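Local coordinates for putative N-acetylmuramoyl-L-alanine amidase (Neisseria meningitidis MC58, PDB 3CZX), which probably hydrolyses, as a zinc-dependent amidase, the bond between N-acetylmuramoyl residues and L-amino acids in cell-wall glycopeptides, at residues S3-H12 with L67-H78; T88-K99 with W115-D126. All coordinates share one frame; numbering follows the deposited sequence.

Contact 1: S3-H12 with L67-H78. With ZN (zinc ion), chain E.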
loop_
_atom_site.group_PDB
_atom_site.type_symbol
_atom_site.label_atom_id
_atom_site.label_comp_id
_atom_site.label_asym_id
_atom_site.label_seq_id
_atom_site.Cartn_x
_atom_site.Cartn_y
_atom_site.Cartn_z
ATOM N N SER A 3 -19.192 1.954 19.305
ATOM C CA SER A 3 -20.511 1.987 18.690
ATOM C C SER A 3 -20.488 2.733 17.367
ATOM O O SER A 3 -21.452 2.654 16.618
ATOM C CB SER A 3 -21.512 2.677 19.618
ATOM O OG SER A 3 -21.250 4.070 19.715
ATOM N N LYS A 4 -19.404 3.466 17.099
ATOM C CA LYS A 4 -19.290 4.321 15.924
ATOM C C LYS A 4 -19.003 3.499 14.658
ATOM O O LYS A 4 -18.487 2.437 14.753
ATOM C CB LYS A 4 -18.243 5.384 16.147
ATOM C CG LYS A 4 -18.535 6.320 17.313
ATOM C CD LYS A 4 -19.390 7.468 17.022
ATOM C CE LYS A 4 -19.467 8.449 18.207
ATOM N NZ LYS A 4 -19.026 9.851 17.828
ATOM N N ILE A 5 -19.420 4.010 13.520
ATOM C CA ILE A 5 -19.182 3.382 12.225
ATOM C C ILE A 5 -18.475 4.396 11.322
ATOM O O ILE A 5 -18.979 5.506 11.091
ATOM C CB ILE A 5 -20.484 2.956 11.570
ATOM C CG1 ILE A 5 -21.186 1.899 12.436
ATOM C CG2 ILE A 5 -20.234 2.439 10.188
ATOM C CD1 ILE A 5 -22.475 1.352 11.803
ATOM N N ILE A 6 -17.307 3.995 10.830
ATOM C CA ILE A 6 -16.527 4.809 9.906
ATOM C C ILE A 6 -16.704 4.176 8.531
ATOM O O ILE A 6 -16.488 2.969 8.391
ATOM C CB ILE A 6 -15.049 4.782 10.283
ATOM C CG1 ILE A 6 -14.834 5.360 11.689
ATOM C CG2 ILE A 6 -14.194 5.584 9.289
ATOM C CD1 ILE A 6 -13.821 4.634 12.485
ATOM N N CYS A 7 -17.069 4.964 7.537
ATOM C CA CYS A 7 -17.178 4.513 6.149
ATOM C C CYS A 7 -15.999 5.094 5.381
ATOM O O CYS A 7 -15.759 6.296 5.438
ATOM C CB CYS A 7 -18.504 4.968 5.516
ATOM S SG CYS A 7 -18.642 4.732 3.733
ATOM N N LEU A 8 -15.233 4.233 4.713
ATOM C CA LEU A 8 -14.155 4.674 3.851
ATOM C C LEU A 8 -14.315 4.080 2.460
ATOM O O LEU A 8 -14.434 2.834 2.342
ATOM C CB LEU A 8 -12.811 4.208 4.419
ATOM C CG LEU A 8 -12.414 4.672 5.822
ATOM C CD1 LEU A 8 -11.071 4.088 6.194
ATOM C CD2 LEU A 8 -12.355 6.222 5.996
ATOM N N THR A 9 -14.289 4.921 1.429
ATOM C CA THR A 9 -14.305 4.411 0.056
ATOM C C THR A 9 -13.237 5.049 -0.773
ATOM O O THR A 9 -12.576 5.973 -0.326
ATOM C CB THR A 9 -15.705 4.615 -0.555
ATOM O OG1 THR A 9 -16.006 5.998 -0.617
ATOM C CG2 THR A 9 -16.756 3.886 0.337
ATOM N N ALA A 10 -13.024 4.505 -1.980
ATOM C CA ALA A 10 -12.014 5.008 -2.915
ATOM C C ALA A 10 -12.726 5.516 -4.146
ATOM O O ALA A 10 -13.654 4.878 -4.652
ATOM C CB ALA A 10 -10.978 3.890 -3.316
ATOM N N GLY A 11 -12.274 6.644 -4.665
ATOM C CA GLY A 11 -12.783 7.129 -5.935
ATOM C C GLY A 11 -12.253 6.334 -7.102
ATOM O O GLY A 11 -11.142 5.797 -7.068
ATOM N N HIS A 12 -13.065 6.285 -8.149
ATOM C CA HIS A 12 -12.649 5.778 -9.459
ATOM C C HIS A 12 -12.398 4.268 -9.496
ATOM O O HIS A 12 -12.495 3.576 -8.481
ATOM C CB HIS A 12 -11.437 6.564 -9.957
ATOM C CG HIS A 12 -11.636 8.049 -9.936
ATOM N ND1 HIS A 12 -12.413 8.709 -10.869
ATOM C CD2 HIS A 12 -11.182 8.999 -9.087
ATOM C CE1 HIS A 12 -12.410 10.003 -10.602
ATOM N NE2 HIS A 12 -11.661 10.206 -9.533
ATOM N N LEU A 67 -24.441 3.732 2.552
ATOM C CA LEU A 67 -23.343 3.602 3.537
ATOM C C LEU A 67 -23.123 4.910 4.278
ATOM O O LEU A 67 -22.862 4.913 5.480
ATOM C CB LEU A 67 -22.008 3.202 2.872
ATOM C CG LEU A 67 -21.720 1.743 2.543
ATOM C CD1 LEU A 67 -20.281 1.591 2.074
ATOM C CD2 LEU A 67 -21.984 0.899 3.763
ATOM N N ILE A 68 -23.198 6.025 3.561
ATOM C CA ILE A 68 -23.021 7.337 4.206
ATOM C C ILE A 68 -24.074 7.479 5.297
ATOM O O ILE A 68 -23.765 7.819 6.445
ATOM C CB ILE A 68 -23.158 8.501 3.223
ATOM C CG1 ILE A 68 -22.034 8.461 2.183
ATOM C CG2 ILE A 68 -23.123 9.813 3.976
ATOM C CD1 ILE A 68 -22.242 9.415 1.036
ATOM N N ARG A 69 -25.320 7.173 4.942
ATOM C CA ARG A 69 -26.426 7.340 5.882
ATOM C C ARG A 69 -26.261 6.459 7.115
ATOM O O ARG A 69 -26.601 6.875 8.220
ATOM C CB ARG A 69 -27.780 7.079 5.198
ATOM C CG ARG A 69 -28.296 8.245 4.351
ATOM C CD ARG A 69 -28.771 9.418 5.230
ATOM N NE ARG A 69 -27.635 10.228 5.669
ATOM C CZ ARG A 69 -27.229 11.365 5.097
ATOM N NH1 ARG A 69 -27.892 11.900 4.067
ATOM N NH2 ARG A 69 -26.154 11.993 5.584
ATOM N N GLY A 70 -25.717 5.260 6.931
ATOM C CA GLY A 70 -25.476 4.342 8.043
ATOM C C GLY A 70 -24.231 4.579 8.887
ATOM O O GLY A 70 -23.940 3.790 9.793
ATOM N N SER A 71 -23.477 5.648 8.623
ATOM C CA SER A 71 -22.209 5.898 9.323
ATOM C C SER A 71 -22.158 7.222 10.057
ATOM O O SER A 71 -22.939 8.135 9.757
ATOM C CB SER A 71 -21.067 5.891 8.301
ATOM O OG SER A 71 -21.294 6.878 7.313
ATOM N N ASP A 72 -21.201 7.335 10.981
ATOM C CA ASP A 72 -20.895 8.581 11.697
ATOM C C ASP A 72 -19.929 9.535 10.991
ATOM O O ASP A 72 -20.060 10.768 11.097
ATOM C CB ASP A 72 -20.296 8.254 13.051
ATOM C CG ASP A 72 -21.231 7.414 13.883
ATOM O OD1 ASP A 72 -22.363 7.874 14.125
ATOM O OD2 ASP A 72 -20.855 6.297 14.268
ATOM N N VAL A 73 -18.929 8.975 10.311
ATOM C CA VAL A 73 -18.167 9.752 9.344
ATOM C C VAL A 73 -17.957 8.869 8.104
ATOM O O VAL A 73 -17.783 7.668 8.242
ATOM C CB VAL A 73 -16.841 10.264 9.936
ATOM C CG1 VAL A 73 -15.906 9.122 10.260
ATOM C CG2 VAL A 73 -16.213 11.299 8.986
ATOM N N ALA A 74 -18.036 9.475 6.917
ATOM C CA ALA A 74 -17.859 8.784 5.645
ATOM C C ALA A 74 -16.911 9.592 4.781
ATOM O O ALA A 74 -17.161 10.767 4.529
ATOM C CB ALA A 74 -19.181 8.602 4.906
ATOM N N ILE A 75 -15.827 8.957 4.324
ATOM C CA ILE A 75 -14.776 9.612 3.557
ATOM C C ILE A 75 -14.469 8.837 2.281
ATOM O O ILE A 75 -14.220 7.602 2.343
ATOM C CB ILE A 75 -13.460 9.675 4.400
ATOM C CG1 ILE A 75 -13.702 10.410 5.721
ATOM C CG2 ILE A 75 -12.366 10.369 3.603
ATOM C CD1 ILE A 75 -12.734 10.042 6.850
ATOM N N GLU A 76 -14.522 9.509 1.142
ATOM C CA GLU A 76 -14.056 8.943 -0.116
ATOM C C GLU A 76 -12.774 9.624 -0.571
ATOM O O GLU A 76 -12.720 10.851 -0.756
ATOM C CB GLU A 76 -15.117 9.046 -1.224
ATOM C CG GLU A 76 -14.666 8.301 -2.444
ATOM C CD GLU A 76 -15.747 8.045 -3.403
ATOM O OE1 GLU A 76 -15.903 8.889 -4.315
ATOM O OE2 GLU A 76 -16.417 7.002 -3.246
ATOM N N PHE A 77 -11.728 8.833 -0.756
ATOM C CA PHE A 77 -10.424 9.353 -1.078
ATOM C C PHE A 77 -10.289 9.577 -2.589
ATOM O O PHE A 77 -10.635 8.712 -3.397
ATOM C CB PHE A 77 -9.304 8.418 -0.569
ATOM C CG PHE A 77 -9.275 8.266 0.928
ATOM C CD1 PHE A 77 -8.594 9.158 1.737
ATOM C CD2 PHE A 77 -9.929 7.219 1.518
ATOM C CE1 PHE A 77 -8.577 8.973 3.126
ATOM C CE2 PHE A 77 -9.943 7.035 2.924
ATOM C CZ PHE A 77 -9.275 7.922 3.700
ATOM N N HIS A 78 -9.817 10.758 -2.910
ATOM C CA HIS A 78 -9.541 11.209 -4.277
ATOM C C HIS A 78 -8.219 11.950 -4.298
ATOM O O HIS A 78 -7.645 12.223 -3.241
ATOM C CB HIS A 78 -10.603 12.203 -4.720
ATOM C CG HIS A 78 -11.903 11.580 -5.092
ATOM N ND1 HIS A 78 -12.291 11.410 -6.408
ATOM C CD2 HIS A 78 -12.890 11.047 -4.335
ATOM C CE1 HIS A 78 -13.446 10.768 -6.440
ATOM N NE2 HIS A 78 -13.839 10.550 -5.199
HETATM ZN ZN ZN E . -11.408 12.015 -8.321
HETATM O O HOH W 1 -13.175 13.086 -9.321
HETATM O O HOH W 2 -10.983 14.096 -7.716
#

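Contact 2: T88-K99 with W115-D126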
loop_
_atom_site.group_PDB
_atom_site.type_symbol
_atom_site.label_atom_id
_atom_site.label_comp_id
_atom_site.label_asym_id
_atom_site.label_seq_id
_atom_site.Cartn_x
_atom_site.Cartn_y
_atom_site.Cartn_z
ATOM N N THR A 88 -1.346 23.322 -5.670
ATOM C CA THR A 88 -0.987 22.517 -4.515
ATOM C C THR A 88 -1.975 22.726 -3.374
ATOM O O THR A 88 -2.608 23.776 -3.281
ATOM C CB THR A 88 0.431 22.854 -4.020
ATOM O OG1 THR A 88 0.842 21.947 -2.973
ATOM C CG2 THR A 88 0.550 24.304 -3.528
ATOM N N GLY A 89 -2.103 21.716 -2.517
ATOM C CA GLY A 89 -2.754 21.885 -1.213
ATOM C C GLY A 89 -3.823 20.835 -0.987
ATOM O O GLY A 89 -4.157 20.064 -1.879
ATOM N N ILE A 90 -4.405 20.913 0.208
ATOM C CA ILE A 90 -5.308 19.940 0.774
ATOM C C ILE A 90 -6.698 20.500 0.854
ATOM O O ILE A 90 -6.895 21.594 1.362
ATOM C CB ILE A 90 -4.894 19.667 2.246
ATOM C CG1 ILE A 90 -3.497 19.038 2.328
ATOM C CG2 ILE A 90 -5.953 18.798 2.965
ATOM C CD1 ILE A 90 -2.836 19.243 3.699
ATOM N N GLU A 91 -7.669 19.713 0.422
ATOM C CA GLU A 91 -9.039 20.089 0.662
ATOM C C GLU A 91 -9.964 18.900 0.762
ATOM O O GLU A 91 -9.684 17.800 0.274
ATOM C CB GLU A 91 -9.515 21.091 -0.368
ATOM C CG GLU A 91 -9.606 20.609 -1.782
ATOM C CD GLU A 91 -10.001 21.730 -2.770
ATOM O OE1 GLU A 91 -9.527 22.875 -2.656
ATOM O OE2 GLU A 91 -10.826 21.447 -3.638
ATOM N N ALA A 92 -11.091 19.158 1.411
ATOM C CA ALA A 92 -12.130 18.152 1.634
ATOM C C ALA A 92 -13.452 18.858 1.435
ATOM O O ALA A 92 -13.673 19.926 2.036
ATOM C CB ALA A 92 -12.032 17.604 3.036
ATOM N N LEU A 93 -14.288 18.278 0.575
ATOM C CA LEU A 93 -15.554 18.849 0.159
ATOM C C LEU A 93 -16.651 18.134 0.898
ATOM O O LEU A 93 -16.722 16.924 0.834
ATOM C CB LEU A 93 -15.753 18.614 -1.343
ATOM C CG LEU A 93 -17.015 19.117 -1.989
ATOM C CD1 LEU A 93 -16.901 20.656 -2.084
ATOM C CD2 LEU A 93 -17.264 18.442 -3.416
ATOM N N SER A 94 -17.527 18.867 1.600
ATOM C CA SER A 94 -18.665 18.207 2.226
ATOM C C SER A 94 -19.716 19.247 2.562
ATOM O O SER A 94 -19.537 20.413 2.265
ATOM C CB SER A 94 -18.219 17.463 3.479
ATOM O OG SER A 94 -19.197 16.565 3.982
ATOM N N THR A 95 -20.775 18.785 3.198
ATOM C CA THR A 95 -21.769 19.693 3.821
ATOM C C THR A 95 -21.162 20.379 5.057
ATOM O O THR A 95 -20.269 19.850 5.713
ATOM C CB THR A 95 -22.997 18.877 4.292
ATOM O OG1 THR A 95 -22.583 17.772 5.112
ATOM C CG2 THR A 95 -23.798 18.314 3.116
ATOM N N PRO A 96 -21.676 21.561 5.419
ATOM C CA PRO A 96 -21.226 22.212 6.627
ATOM C C PRO A 96 -21.264 21.389 7.903
ATOM O O PRO A 96 -20.420 21.563 8.792
ATOM C CB PRO A 96 -22.162 23.425 6.720
ATOM C CG PRO A 96 -22.451 23.731 5.319
ATOM C CD PRO A 96 -22.622 22.399 4.663
ATOM N N LYS A 97 -22.216 20.477 8.005
ATOM C CA LYS A 97 -22.242 19.535 9.121
ATOM C C LYS A 97 -20.861 18.893 9.379
ATOM O O LYS A 97 -20.457 18.663 10.519
ATOM C CB LYS A 97 -23.272 18.408 8.841
ATOM C CG LYS A 97 -23.305 17.323 9.905
ATOM C CD LYS A 97 -24.370 16.265 9.692
ATOM C CE LYS A 97 -24.104 15.069 10.619
ATOM N NZ LYS A 97 -25.091 13.974 10.569
ATOM N N ASN A 98 -20.184 18.571 8.286
ATOM C CA ASN A 98 -18.905 17.874 8.319
ATOM C C ASN A 98 -17.665 18.803 8.317
ATOM O O ASN A 98 -16.549 18.332 8.139
ATOM C CB ASN A 98 -18.862 16.963 7.084
ATOM C CG ASN A 98 -19.794 15.770 7.216
ATOM O OD1 ASN A 98 -20.612 15.488 6.338
ATOM N ND2 ASN A 98 -19.629 15.038 8.267
ATOM N N LYS A 99 -17.836 20.109 8.522
ATOM C CA LYS A 99 -16.681 21.023 8.488
ATOM C C LYS A 99 -15.584 20.624 9.487
ATOM O O LYS A 99 -14.412 20.547 9.126
ATOM C CB LYS A 99 -17.136 22.465 8.722
ATOM C CG LYS A 99 -16.007 23.466 8.865
ATOM C CD LYS A 99 -16.556 24.801 9.393
ATOM C CE LYS A 99 -17.234 25.555 8.365
ATOM N NZ LYS A 99 -17.382 26.945 8.932
ATOM N N TRP A 115 2.026 20.621 3.501
ATOM C CA TRP A 115 1.136 21.052 2.428
ATOM C C TRP A 115 0.165 22.113 2.966
ATOM O O TRP A 115 -0.235 22.079 4.139
ATOM C CB TRP A 115 0.315 19.865 1.914
ATOM C CG TRP A 115 1.121 18.828 1.171
ATOM C CD1 TRP A 115 2.347 18.990 0.579
ATOM C CD2 TRP A 115 0.749 17.462 0.949
ATOM N NE1 TRP A 115 2.768 17.790 0.014
ATOM C CE2 TRP A 115 1.795 16.844 0.204
ATOM C CE3 TRP A 115 -0.342 16.698 1.316
ATOM C CZ2 TRP A 115 1.763 15.495 -0.168
ATOM C CZ3 TRP A 115 -0.380 15.342 0.918
ATOM C CH2 TRP A 115 0.674 14.769 0.174
ATOM N N LYS A 116 -0.225 23.004 2.066
ATOM C CA LYS A 116 -1.125 24.100 2.405
ATOM C C LYS A 116 -2.561 23.588 2.575
ATOM O O LYS A 116 -3.011 22.818 1.765
ATOM C CB LYS A 116 -1.078 25.124 1.265
ATOM C CG LYS A 116 -1.831 26.426 1.571
ATOM C CD LYS A 116 -2.169 27.204 0.313
ATOM C CE LYS A 116 -3.076 28.412 0.657
ATOM N NZ LYS A 116 -2.339 29.502 1.371
ATOM N N LEU A 117 -3.244 24.041 3.621
ATOM C CA LEU A 117 -4.692 23.821 3.785
ATOM C C LEU A 117 -5.446 24.866 2.935
ATOM O O LEU A 117 -5.322 26.084 3.179
ATOM C CB LEU A 117 -5.107 23.977 5.247
ATOM C CG LEU A 117 -4.710 22.892 6.232
ATOM C CD1 LEU A 117 -4.926 23.364 7.663
ATOM C CD2 LEU A 117 -5.514 21.647 5.855
ATOM N N ARG A 118 -6.196 24.384 1.949
ATOM C CA ARG A 118 -7.042 25.205 1.099
ATOM C C ARG A 118 -8.397 25.383 1.802
ATOM O O ARG A 118 -8.714 24.685 2.728
ATOM C CB ARG A 118 -7.211 24.566 -0.262
ATOM C CG ARG A 118 -5.870 24.344 -0.993
ATOM C CD ARG A 118 -5.998 23.343 -2.111
ATOM N NE ARG A 118 -6.862 23.801 -3.186
ATOM C CZ ARG A 118 -6.447 24.460 -4.278
ATOM N NH1 ARG A 118 -5.184 24.754 -4.462
ATOM N NH2 ARG A 118 -7.338 24.829 -5.196
ATOM N N GLY A 119 -9.208 26.327 1.335
ATOM C CA GLY A 119 -10.499 26.568 1.972
ATOM C C GLY A 119 -10.336 27.007 3.400
ATOM O O GLY A 119 -9.367 27.677 3.740
ATOM N N GLU A 120 -11.310 26.641 4.229
ATOM C CA GLU A 120 -11.271 27.009 5.650
ATOM C C GLU A 120 -10.576 25.895 6.399
ATOM O O GLU A 120 -11.216 24.946 6.816
ATOM C CB GLU A 120 -12.683 27.252 6.218
ATOM C CG GLU A 120 -12.596 27.852 7.613
ATOM C CD GLU A 120 -13.884 27.794 8.399
ATOM O OE1 GLU A 120 -14.978 27.811 7.790
ATOM O OE2 GLU A 120 -13.777 27.727 9.643
ATOM N N ASP A 121 -9.265 26.009 6.535
ATOM C CA ASP A 121 -8.458 24.994 7.214
ATOM C C ASP A 121 -8.773 23.617 6.644
ATOM O O ASP A 121 -8.870 22.626 7.387
ATOM C CB ASP A 121 -8.643 25.050 8.748
ATOM C CG ASP A 121 -8.211 26.377 9.352
ATOM O OD1 ASP A 121 -7.266 26.994 8.828
ATOM O OD2 ASP A 121 -8.812 26.792 10.366
ATOM N N GLY A 122 -8.938 23.563 5.310
ATOM C CA GLY A 122 -9.133 22.316 4.581
ATOM C C GLY A 122 -10.548 22.007 4.139
ATOM O O GLY A 122 -10.777 21.076 3.406
ATOM N N PHE A 123 -11.511 22.787 4.603
ATOM C CA PHE A 123 -12.925 22.552 4.252
ATOM C C PHE A 123 -13.403 23.429 3.097
ATOM O O PHE A 123 -13.167 24.635 3.116
ATOM C CB PHE A 123 -13.826 22.899 5.453
ATOM C CG PHE A 123 -15.305 22.938 5.106
ATOM C CD1 PHE A 123 -16.007 21.759 4.860
ATOM C CD2 PHE A 123 -16.025 24.149 5.033
ATOM C CE1 PHE A 123 -17.349 21.760 4.539
ATOM C CE2 PHE A 123 -17.375 24.128 4.723
ATOM C CZ PHE A 123 -18.028 22.934 4.450
ATOM N N LYS A 124 -14.074 22.809 2.131
ATOM C CA LYS A 124 -14.808 23.508 1.105
ATOM C C LYS A 124 -16.230 22.975 1.087
ATOM O O LYS A 124 -16.444 21.772 1.198
ATOM C CB LYS A 124 -14.121 23.316 -0.231
ATOM C CG LYS A 124 -12.821 24.128 -0.234
ATOM C CD LYS A 124 -12.558 24.785 -1.510
ATOM C CE LYS A 124 -11.185 25.464 -1.499
ATOM N NZ LYS A 124 -10.472 25.330 -2.813
ATOM N N PRO A 125 -17.226 23.878 0.995
ATOM C CA PRO A 125 -18.621 23.434 1.098
ATOM C C PRO A 125 -19.158 22.863 -0.184
ATOM O O PRO A 125 -18.753 23.265 -1.254
ATOM C CB PRO A 125 -19.367 24.745 1.425
ATOM C CG PRO A 125 -18.560 25.782 0.703
ATOM C CD PRO A 125 -17.118 25.340 0.909
ATOM N N ASP A 126 -20.125 21.968 -0.063
ATOM C CA ASP A 126 -20.724 21.343 -1.244
ATOM C C ASP A 126 -21.454 22.339 -2.164
ATOM O O ASP A 126 -21.417 22.197 -3.392
ATOM C CB ASP A 126 -21.669 20.219 -0.817
ATOM C CG ASP A 126 -22.854 20.718 0.009
ATOM O OD1 ASP A 126 -24.001 20.373 -0.338
ATOM O OD2 ASP A 126 -22.643 21.430 1.001
HETATM O O HOH W 3 1.152 22.928 -0.338
HETATM O O HOH W 4 -9.907 22.598 -5.894
HETATM O O HOH W 5 -15.584 27.372 11.477
#

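Contact 1: S3-H12 with L67-H78
His12 and His78 bind one zinc ion where two neighbouring parallel strands, 6-10 and 73-77, run out toward the metal in the mixed sheet of an Amidase_3 domain. The two side chains cross at about a right angle, their ring planes meeting obliquely at 73°, and each gives one nitrogen to the metal: His12 NE2 and His78 ND1 both lie 2.2 Å from zinc. Glu26 and two waters complete the site. Besides the metal, several groups hold the His78 ring. Its NE2 donates to Glu76 OE1 at 2.8 Å, with the carboxylate oxygen near the ring plane; Gly11 CA packs over one face, 4.0 Å from the ring centroid; and the ring of His131 meets it edge-to-face. Glu76 can serve as this second-shell anchor because its CG stands opposite the backbone N (chi1 -173°) and the chain beyond runs extended. Its other oxygen, OE2, accepts from Thr9 OG1 at 2.8 Å on the anti side, while Arg133 salt-bridges OE1.

Farther from the metal, apolar side chains pair on one sheet face: Leu8 and Ile75 lie side by side, pointing the same way, as do Ile6 and Val73, and helix 26-45 packs on Leu8. On the other face Cys7 CB meets Ala74 CB, and Cys7 SG reaches Leu67 CB of helix 61-69 at 3.8 Å. Parallel bridges run from Ile6–Val73 to Ala10–Phe77, bonds alternating from Cys7 N–Val73 O to Gly11 N–Phe77 O. Beside Val73, Asp72 bonds Ile5 twice: N donates to Ile5 O, and OD2 accepts from Ile5 N at 2.8 Å.

Contact 2: T88-K99 with W115-D126
Glu91 OE1 is gripped by two cationic groups across the contact, Lys124 NZ at 2.6 Å and Arg118 NE at 2.9 Å, both in salt bridges. They arrive from opposite faces of the carboxylate: the lysine on the syn side, the arginine from well above the plane. The oxygen nevertheless lies in the guanidinium plane, 52° from that of the carboxylate, and the N-H from NE is nearly straight (165°). A bend at chi3 turns the Arg118 group so that NH1 can also donate to Thr88 O, at 3.0 Å, which fixes its rotation from a second edge position.

Glu91 and Lys124 sit on the two parallel strands of a beta-alpha-beta unit, 91-94 and 123-125, linked by helix 99-113, with 123-125 at the sheet border. The backbone ladder runs from Ala92 to Ser94 and is preceded by a single bridge, Ile90 with Leu117. Phe123 occupies the opposite sheet face from Lys124. Lys99 CB stands over the centre of its ring, 4.0 Å from the centroid and 7° off the normal, a CH-pi contact, while Pro125 N lies above the other face toward the rim. The lysine then bends at chi3, carrying NZ past the ring to Glu120 OE1, met on the syn side at 2.8 Å. Ile90 CD1 packs on Trp115 CB at 3.7 Å.

With one anionic oxygen shared between two cations, Glu91 is probably held ionised, and the shared oxygen ties both the loop at Arg118 and strand 123-125, through Lys124, to strand 91-94.

From the N terminus the chain first forms strand 6-10, then passes through helix 26-45, strand 49-51 and helix 61-69 before strand 73-77 returns beside it; contact 1 closes that loop of 54 residues. Contact 2 opens only afterwards and closes a shorter one, its 15 intervening residues almost entirely helix 99-113. The two are therefore in series, neither nested nor crossed. Their centres lie about 17 Å apart and their nearest atoms about 5 Å, without touching. Both belong to the same six-stranded sheet, where strand 142-145 separates 73-77 from 91-94, so contact 1 joins the strands leading to His12 and His78, and contact 2 joins strand 91-94 to the edge strand 123-125.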